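Local coordinates for protein probable dipeptidase (Pseudomonas aeruginosa, PDB 3B40) that is probably a metal-dependent dipeptidase of the M19 membrane dipeptidase family, which would hydrolyse dipeptides, at residues A236-L240 with D340-T345; K332-L338 with G365-W369. The protein carries 11 engineered substitutions. One frame throughout, in Å; residues are numbered along the deposited sequence.

Contact 1: residues A236-L240 with D340-T345; sequences APRAL and DAIDYT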
ATOM      1  N   ALA A 236      -5.850  -5.582  -4.143  1.00 11.40           N
ATOM      2  CA  ALA A 236      -7.262  -5.857  -4.506  1.00 12.13           C
ATOM      3  C   ALA A 236      -7.318  -7.190  -5.303  1.00 13.24           C
ATOM      4  O   ALA A 236      -6.248  -7.673  -5.743  1.00 13.90           O
ATOM      5  CB  ALA A 236      -7.849  -4.688  -5.334  1.00 11.40           C
ATOM      6  N   PRO A 237      -8.526  -7.815  -5.442  1.00 13.12           N
ATOM      7  CA  PRO A 237      -8.656  -9.079  -6.215  1.00 13.23           C
ATOM      8  C   PRO A 237      -8.589  -8.979  -7.733  1.00 13.77           C
ATOM      9  O   PRO A 237      -9.183  -8.056  -8.349  1.00 12.59           O
ATOM     10  CB  PRO A 237     -10.062  -9.625  -5.815  1.00 13.29           C
ATOM     11  CG  PRO A 237     -10.513  -8.761  -4.608  1.00 14.55           C
ATOM     12  CD  PRO A 237      -9.799  -7.438  -4.790  1.00 13.50           C
ATOM     13  N   ARG A 238      -7.984  -9.990  -8.358  1.00 12.79           N
ATOM     14  CA  ARG A 238      -8.007 -10.025  -9.812  1.00 13.75           C
ATOM     15  C   ARG A 238      -9.411 -10.214 -10.392  1.00 14.00           C
ATOM     16  O   ARG A 238      -9.666  -9.853 -11.543  1.00 13.36           O
ATOM     17  CB  ARG A 238      -7.109 -11.123 -10.336  1.00 15.08           C
ATOM     18  CG  ARG A 238      -5.669 -10.849 -10.110  1.00 16.96           C
ATOM     19  CD  ARG A 238      -4.981 -11.217 -11.350  1.00 22.44           C
ATOM     20  NE  ARG A 238      -3.719 -11.839 -11.073  1.00 25.62           N
ATOM     21  CZ  ARG A 238      -2.946 -12.355 -12.022  1.00 27.33           C
ATOM     22  NH1 ARG A 238      -1.790 -12.904 -11.694  1.00 25.73           N
ATOM     23  NH2 ARG A 238      -3.329 -12.309 -13.294  1.00 26.19           N
ATOM     24  N   ALA A 239     -10.305 -10.790  -9.594  1.00 14.81           N
ATOM     25  CA  ALA A 239     -11.691 -10.994 -10.006  1.00 15.46           C
ATOM     26  C   ALA A 239     -12.354  -9.668 -10.383  1.00 15.25           C
ATOM     27  O   ALA A 239     -13.249  -9.654 -11.184  1.00 14.98           O
ATOM     28  CB  ALA A 239     -12.469 -11.658  -8.914  1.00 14.73           C
ATOM     29  N   LEU A 240     -11.901  -8.572  -9.782  1.00 15.17           N
ATOM     30  CA  LEU A 240     -12.341  -7.232 -10.165  1.00 15.83           C
ATOM     31  C   LEU A 240     -11.610  -6.642 -11.368  1.00 15.28           C
ATOM     32  O   LEU A 240     -12.237  -6.150 -12.296  1.00 15.02           O
ATOM     33  CB  LEU A 240     -12.298  -6.265  -8.975  1.00 15.41           C
ATOM     34  CG  LEU A 240     -13.474  -6.568  -8.005  1.00 20.01           C
ATOM     35  CD1 LEU A 240     -13.100  -7.686  -7.008  1.00 20.12           C
ATOM     36  CD2 LEU A 240     -13.961  -5.307  -7.287  1.00 22.02           C
ATOM     37  N   ASP A 340     -17.358  -4.120  -3.054  1.00 13.19           N
ATOM     38  CA  ASP A 340     -17.380  -5.345  -3.904  1.00 12.71           C
ATOM     39  C   ASP A 340     -16.087  -6.136  -3.684  1.00 13.89           C
ATOM     40  O   ASP A 340     -16.113  -7.356  -3.479  1.00 14.13           O
ATOM     41  CB  ASP A 340     -17.448  -4.959  -5.359  1.00 12.10           C
ATOM     42  CG  ASP A 340     -18.821  -4.506  -5.802  1.00 13.38           C
ATOM     43  OD1 ASP A 340     -19.822  -4.635  -5.055  1.00 12.12           O
ATOM     44  OD2 ASP A 340     -18.892  -4.013  -6.947  1.00 16.14           O
ATOM     45  N   ALA A 341     -14.953  -5.423  -3.720  1.00 13.62           N
ATOM     46  CA  ALA A 341     -13.648  -6.040  -3.501  1.00 13.62           C
ATOM     47  C   ALA A 341     -13.560  -6.619  -2.095  1.00 14.07           C
ATOM     48  O   ALA A 341     -13.088  -7.750  -1.907  1.00 15.56           O
ATOM     49  CB  ALA A 341     -12.540  -5.051  -3.763  1.00 12.86           C
ATOM     50  N   ILE A 342     -14.032  -5.878  -1.095  1.00 13.71           N
ATOM     51  CA  ILE A 342     -14.082  -6.424   0.269  1.00 13.41           C
ATOM     52  C   ILE A 342     -14.950  -7.699   0.327  1.00 14.15           C
ATOM     53  O   ILE A 342     -14.526  -8.711   0.888  1.00 13.99           O
ATOM     54  CB  ILE A 342     -14.565  -5.355   1.299  1.00 13.56           C
ATOM     55  CG1 ILE A 342     -13.530  -4.187   1.355  1.00 11.27           C
ATOM     56  CG2 ILE A 342     -14.814  -5.995   2.668  1.00 12.54           C
ATOM     57  CD1 ILE A 342     -13.908  -3.008   2.263  1.00 12.73           C
ATOM     58  N   ASP A 343     -16.141  -7.627  -0.267  1.00 14.25           N
ATOM     59  CA  ASP A 343     -17.103  -8.714  -0.322  1.00 14.84           C
ATOM     60  C   ASP A 343     -16.444  -9.958  -0.928  1.00 14.82           C
ATOM     61  O   ASP A 343     -16.549 -11.038  -0.378  1.00 16.14           O
ATOM     62  CB  ASP A 343     -18.330  -8.323  -1.193  1.00 14.92           C
ATOM     63  CG  ASP A 343     -19.366  -7.457  -0.457  1.00 16.83           C
ATOM     64  OD1 ASP A 343     -19.177  -7.059   0.708  1.00 19.05           O
ATOM     65  OD2 ASP A 343     -20.410  -7.172  -1.070  1.00 19.58           O
ATOM     66  N   TYR A 344     -15.780  -9.790  -2.064  1.00 14.94           N
ATOM     67  CA  TYR A 344     -15.108 -10.896  -2.764  1.00 14.23           C
ATOM     68  C   TYR A 344     -14.024 -11.550  -1.926  1.00 14.35           C
ATOM     69  O   TYR A 344     -13.900 -12.772  -1.907  1.00 14.96           O
ATOM     70  CB  TYR A 344     -14.516 -10.420  -4.096  1.00 14.22           C
ATOM     71  CG  TYR A 344     -13.923 -11.555  -4.905  1.00 13.00           C
ATOM     72  CD1 TYR A 344     -14.717 -12.306  -5.775  1.00 11.71           C
ATOM     73  CD2 TYR A 344     -12.579 -11.894  -4.780  1.00 14.04           C
ATOM     74  CE1 TYR A 344     -14.176 -13.359  -6.508  1.00 12.71           C
ATOM     75  CE2 TYR A 344     -12.021 -12.950  -5.483  1.00 12.68           C
ATOM     76  CZ  TYR A 344     -12.833 -13.694  -6.347  1.00 13.63           C
ATOM     77  OH  TYR A 344     -12.288 -14.717  -7.075  1.00 11.84           O
ATOM     78  N   THR A 345     -13.214 -10.726  -1.267  1.00 14.08           N
ATOM     79  CA  THR A 345     -12.077 -11.200  -0.511  1.00 13.30           C
ATOM     80  C   THR A 345     -12.577 -11.980   0.701  1.00 14.07           C
ATOM     81  O   THR A 345     -12.050 -13.054   1.012  1.00 14.00           O
ATOM     82  CB  THR A 345     -11.105 -10.021  -0.144  1.00 13.97           C
ATOM     83  OG1 THR A 345     -10.826  -9.271  -1.319  1.00  9.85           O
ATOM     84  CG2 THR A 345      -9.762 -10.536   0.383  1.00 15.56           C
TER
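Tyr344 reaches from helix 335-349 to the turn 236-240; its CB and ring meet three residues of the turn, and its OH goes beyond it to Asp249. CB lies 4.2 Å from Leu240 CD1. CG stands anti to the backbone N (chi1 -175°), which carries the ring away from the helix and alongside the turn. Pro237 CB comes obliquely to CD2, 3.5 Å away, the two side chains pointing past one another. Farther out, the methyl of Ala239 sits over one face in a CH-pi contact, CB 3.5 Å from the ring centroid and displaced toward the rim beside CZ and CE1. At the tip, OH is hydrogen-bonded to Asp249 at the start of helix 249-257.

One turn earlier on the helix, Ala341 CB receives Pro237 CD and Leu240 CD2, each at 3.8 Å. Pro237 CG also presses on Thr345 OG1, 3.3 Å away. That hydroxyl is turned back to its own helix, where it donates to Ala341 O at 2.8 Å; Thr345 N approaches the same oxygen from the opposite face of its plane. Met252 packs on Pro237, Tyr344 and Thr345 alike.

No hydrogen bond crosses between the two segments. The turn after strand 230-235 is therefore held to the helix by apolar fit, with Thr345 OG1 satisfied within its own helix and Tyr344 OH by Asp249.

Contact 2: residues K332-L338 with G365-W369; sequences KAGLKEL and GVDGW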
ATOM      1  N   LYS A 332     -13.442   8.131 -11.699  1.00 20.64           N
ATOM      2  CA  LYS A 332     -13.011   7.317 -10.533  1.00 20.60           C
ATOM      3  C   LYS A 332     -14.029   6.281 -10.063  1.00 20.05           C
ATOM      4  O   LYS A 332     -15.214   6.609  -9.859  1.00 19.09           O
ATOM      5  CB  LYS A 332     -12.754   8.211  -9.319  1.00 20.61           C
ATOM      6  CG  LYS A 332     -11.321   8.624  -8.996  1.00 21.41           C
ATOM      7  CD  LYS A 332     -11.370   9.539  -7.759  1.00 21.97           C
ATOM      8  CE  LYS A 332     -10.011  10.145  -7.395  1.00 24.38           C
ATOM      9  NZ  LYS A 332      -8.996  10.018  -8.483  1.00 25.81           N
ATOM     10  N   ALA A 333     -13.537   5.057  -9.816  1.00 18.84           N
ATOM     11  CA  ALA A 333     -14.253   4.034  -9.045  1.00 18.70           C
ATOM     12  C   ALA A 333     -14.733   4.609  -7.724  1.00 17.93           C
ATOM     13  O   ALA A 333     -14.159   5.579  -7.224  1.00 17.66           O
ATOM     14  CB  ALA A 333     -13.326   2.780  -8.774  1.00 17.96           C
ATOM     15  N   GLY A 334     -15.772   4.008  -7.151  1.00 18.01           N
ATOM     16  CA  GLY A 334     -16.374   4.537  -5.927  1.00 17.29           C
ATOM     17  C   GLY A 334     -16.403   3.543  -4.783  1.00 17.78           C
ATOM     18  O   GLY A 334     -15.741   2.513  -4.818  1.00 17.95           O
ATOM     19  N   LEU A 335     -17.199   3.857  -3.765  1.00 17.33           N
ATOM     20  CA  LEU A 335     -17.376   2.984  -2.617  1.00 17.33           C
ATOM     21  C   LEU A 335     -18.021   1.662  -3.006  1.00 16.53           C
ATOM     22  O   LEU A 335     -17.765   0.651  -2.366  1.00 16.81           O
ATOM     23  CB  LEU A 335     -18.199   3.677  -1.501  1.00 16.08           C
ATOM     24  CG  LEU A 335     -17.498   4.849  -0.773  1.00 17.18           C
ATOM     25  CD1 LEU A 335     -18.479   5.666   0.059  1.00 18.47           C
ATOM     26  CD2 LEU A 335     -16.289   4.401   0.069  1.00 18.41           C
ATOM     27  N   LYS A 336     -18.828   1.650  -4.057  1.00 16.44           N
ATOM     28  CA  LYS A 336     -19.454   0.398  -4.480  1.00 18.39           C
ATOM     29  C   LYS A 336     -18.374  -0.635  -4.805  1.00 17.11           C
ATOM     30  O   LYS A 336     -18.414  -1.756  -4.312  1.00 18.03           O
ATOM     31  CB  LYS A 336     -20.348   0.600  -5.711  1.00 19.17           C
ATOM     32  CG  LYS A 336     -20.934  -0.734  -6.282  1.00 19.71           C
ATOM     33  CD  LYS A 336     -21.678  -0.531  -7.597  1.00 20.41           C
ATOM     34  CE  LYS A 336     -22.272  -1.856  -8.131  1.00 21.95           C
ATOM     35  NZ  LYS A 336     -21.171  -2.873  -8.388  1.00 25.15           N
ATOM     36  N   GLU A 337     -17.422  -0.236  -5.639  1.00 16.79           N
ATOM     37  CA  GLU A 337     -16.312  -1.104  -6.075  1.00 16.50           C
ATOM     38  C   GLU A 337     -15.379  -1.504  -4.937  1.00 16.33           C
ATOM     39  O   GLU A 337     -14.971  -2.658  -4.829  1.00 16.58           O
ATOM     40  CB  GLU A 337     -15.523  -0.406  -7.172  1.00 17.11           C
ATOM     41  CG  GLU A 337     -16.267  -0.378  -8.517  1.00 19.27           C
ATOM     42  CD  GLU A 337     -17.154   0.831  -8.732  1.00 23.07           C
ATOM     43  OE1 GLU A 337     -17.345   1.651  -7.810  1.00 24.73           O
ATOM     44  OE2 GLU A 337     -17.661   0.966  -9.873  1.00 28.55           O
ATOM     45  N   LEU A 338     -15.050  -0.546  -4.078  1.00 15.57           N
ATOM     46  CA  LEU A 338     -14.235  -0.863  -2.938  1.00 15.15           C
ATOM     47  C   LEU A 338     -14.879  -1.974  -2.106  1.00 14.86           C
ATOM     48  O   LEU A 338     -14.201  -2.917  -1.708  1.00 15.13           O
ATOM     49  CB  LEU A 338     -13.978   0.382  -2.069  1.00 14.12           C
ATOM     50  CG  LEU A 338     -13.138   0.058  -0.832  1.00 14.39           C
ATOM     51  CD1 LEU A 338     -11.809  -0.660  -1.151  1.00 12.91           C
ATOM     52  CD2 LEU A 338     -12.917   1.305   0.033  1.00 14.85           C
ATOM     53  N   GLY A 365      -7.710   6.447  -2.933  1.00 14.93           N
ATOM     54  CA  GLY A 365      -8.912   7.218  -2.647  1.00 16.14           C
ATOM     55  C   GLY A 365      -9.896   6.855  -3.724  1.00 15.97           C
ATOM     56  O   GLY A 365      -9.530   6.715  -4.901  1.00 16.21           O
ATOM     57  N   VAL A 366     -11.150   6.680  -3.334  1.00 16.34           N
ATOM     58  CA  VAL A 366     -12.213   6.433  -4.318  1.00 16.68           C
ATOM     59  C   VAL A 366     -13.278   7.543  -4.198  1.00 18.47           C
ATOM     60  O   VAL A 366     -13.309   8.285  -3.200  1.00 17.96           O
ATOM     61  CB  VAL A 366     -12.870   5.027  -4.123  1.00 16.68           C
ATOM     62  CG1 VAL A 366     -11.843   3.878  -4.339  1.00 16.03           C
ATOM     63  CG2 VAL A 366     -13.549   4.919  -2.772  1.00 14.34           C
ATOM     64  N   ASP A 367     -14.168   7.629  -5.182  1.00 18.82           N
ATOM     65  CA  ASP A 367     -15.314   8.518  -5.074  1.00 20.79           C
ATOM     66  C   ASP A 367     -16.079   8.166  -3.793  1.00 19.77           C
ATOM     67  O   ASP A 367     -16.541   7.047  -3.633  1.00 20.52           O
ATOM     68  CB  ASP A 367     -16.202   8.385  -6.324  1.00 21.59           C
ATOM     69  CG  ASP A 367     -17.358   9.379  -6.338  1.00 26.61           C
ATOM     70  OD1 ASP A 367     -17.258  10.434  -5.685  1.00 33.12           O
ATOM     71  OD2 ASP A 367     -18.384   9.105  -7.006  1.00 31.82           O
ATOM     72  N   GLY A 368     -16.184   9.124  -2.877  1.00 19.64           N
ATOM     73  CA  GLY A 368     -16.883   8.927  -1.606  1.00 18.83           C
ATOM     74  C   GLY A 368     -15.917   8.722  -0.445  1.00 18.25           C
ATOM     75  O   GLY A 368     -16.326   8.706   0.719  1.00 17.59           O
ATOM     76  N   TRP A 369     -14.626   8.567  -0.769  1.00 17.82           N
ATOM     77  CA  TRP A 369     -13.538   8.407   0.226  1.00 15.90           C
ATOM     78  C   TRP A 369     -12.264   9.019  -0.306  1.00 15.91           C
ATOM     79  O   TRP A 369     -11.430   8.327  -0.863  1.00 15.28           O
ATOM     80  CB  TRP A 369     -13.315   6.929   0.588  1.00 15.26           C
ATOM     81  CG  TRP A 369     -12.288   6.648   1.685  1.00 14.60           C
ATOM     82  CD1 TRP A 369     -12.009   7.434   2.769  1.00 15.10           C
ATOM     83  CD2 TRP A 369     -11.434   5.486   1.803  1.00 15.36           C
ATOM     84  NE1 TRP A 369     -11.022   6.843   3.548  1.00 16.39           N
ATOM     85  CE2 TRP A 369     -10.674   5.639   2.982  1.00 13.62           C
ATOM     86  CE3 TRP A 369     -11.251   4.318   1.022  1.00 14.26           C
ATOM     87  CZ2 TRP A 369      -9.749   4.677   3.409  1.00 14.74           C
ATOM     88  CZ3 TRP A 369     -10.347   3.365   1.451  1.00 15.09           C
ATOM     89  CH2 TRP A 369      -9.592   3.553   2.637  1.00 14.99           C
TER
HETATM   90  O   HOH W   1      -7.732   8.252  -6.476  1.00 23.90           O
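The indole of Trp369 is met at its six-membered ring by Leu338, whose CD2 comes in obliquely, 3.6 Å from CE3 and equally near CZ3. Phe360 adds an edge-to-face ring contact, and Ile375 and Val378 of helix 375-385 pack on the same tryptophan. CG of Leu338 is anti to its backbone N (chi1 179°), an orientation that sends the methyl across to the indole. Leu335 crosses the base of the tryptophan at about a right angle: its CD2 is 3.9 Å from Trp369 CB and also touches Val366 CG2, while CD1 rests against Gly368. Val366 CB lies against Ala333 O, 3.4 Å away, and its CG2 against Gly334.

The backbones join in a single beta bridge between Gly334 and Asp367. Asp367 N donates to Ala333 O at 2.9 Å, in the carbonyl plane and fairly straight (160° at the hydrogen); the return bond, Leu335 N to Asp367 O, is weak. Val366 to Trp369 form a type II turn, with Gly368 at phi 103°, a backbone conformation that suits glycine. Gly334 is the N-cap residue, and its N donates to Glu337 OE1 from above the carboxylate plane, 2.9 Å away; with OE2 taken by Arg272, the carboxylate is probably ionised. A water donates to Gly365 O and accepts a weak bond from Lys332 NZ.

Thus one firm backbone bond fixes the strand-like pairing just ahead of the helix, while Leu338 packs on the indole and Leu335 on Trp369 CB, next to the helix's first turn.

In the fold
Both contacts use helix 335-349: contact 2 takes its N-terminal start and contact 1 the turns that follow, their centres about 13 Å apart. They meet directly where Leu240 CD2 packs on Glu337 O, 3.8 Å away. Along the chain the order is 236-240, 332-338, 340-345, 365-369, so the contacts interleave. The partner loops follow strands 230-235 and 354-357, which both pair with strand 261-265 in the parallel sheet of this TIM-barrel-clan protein. The helix, which leads through a short loop into strand 354-357, is thus joined to the loops after two of the barrel's strands, and both contacts lie on the same side of the chain's centre.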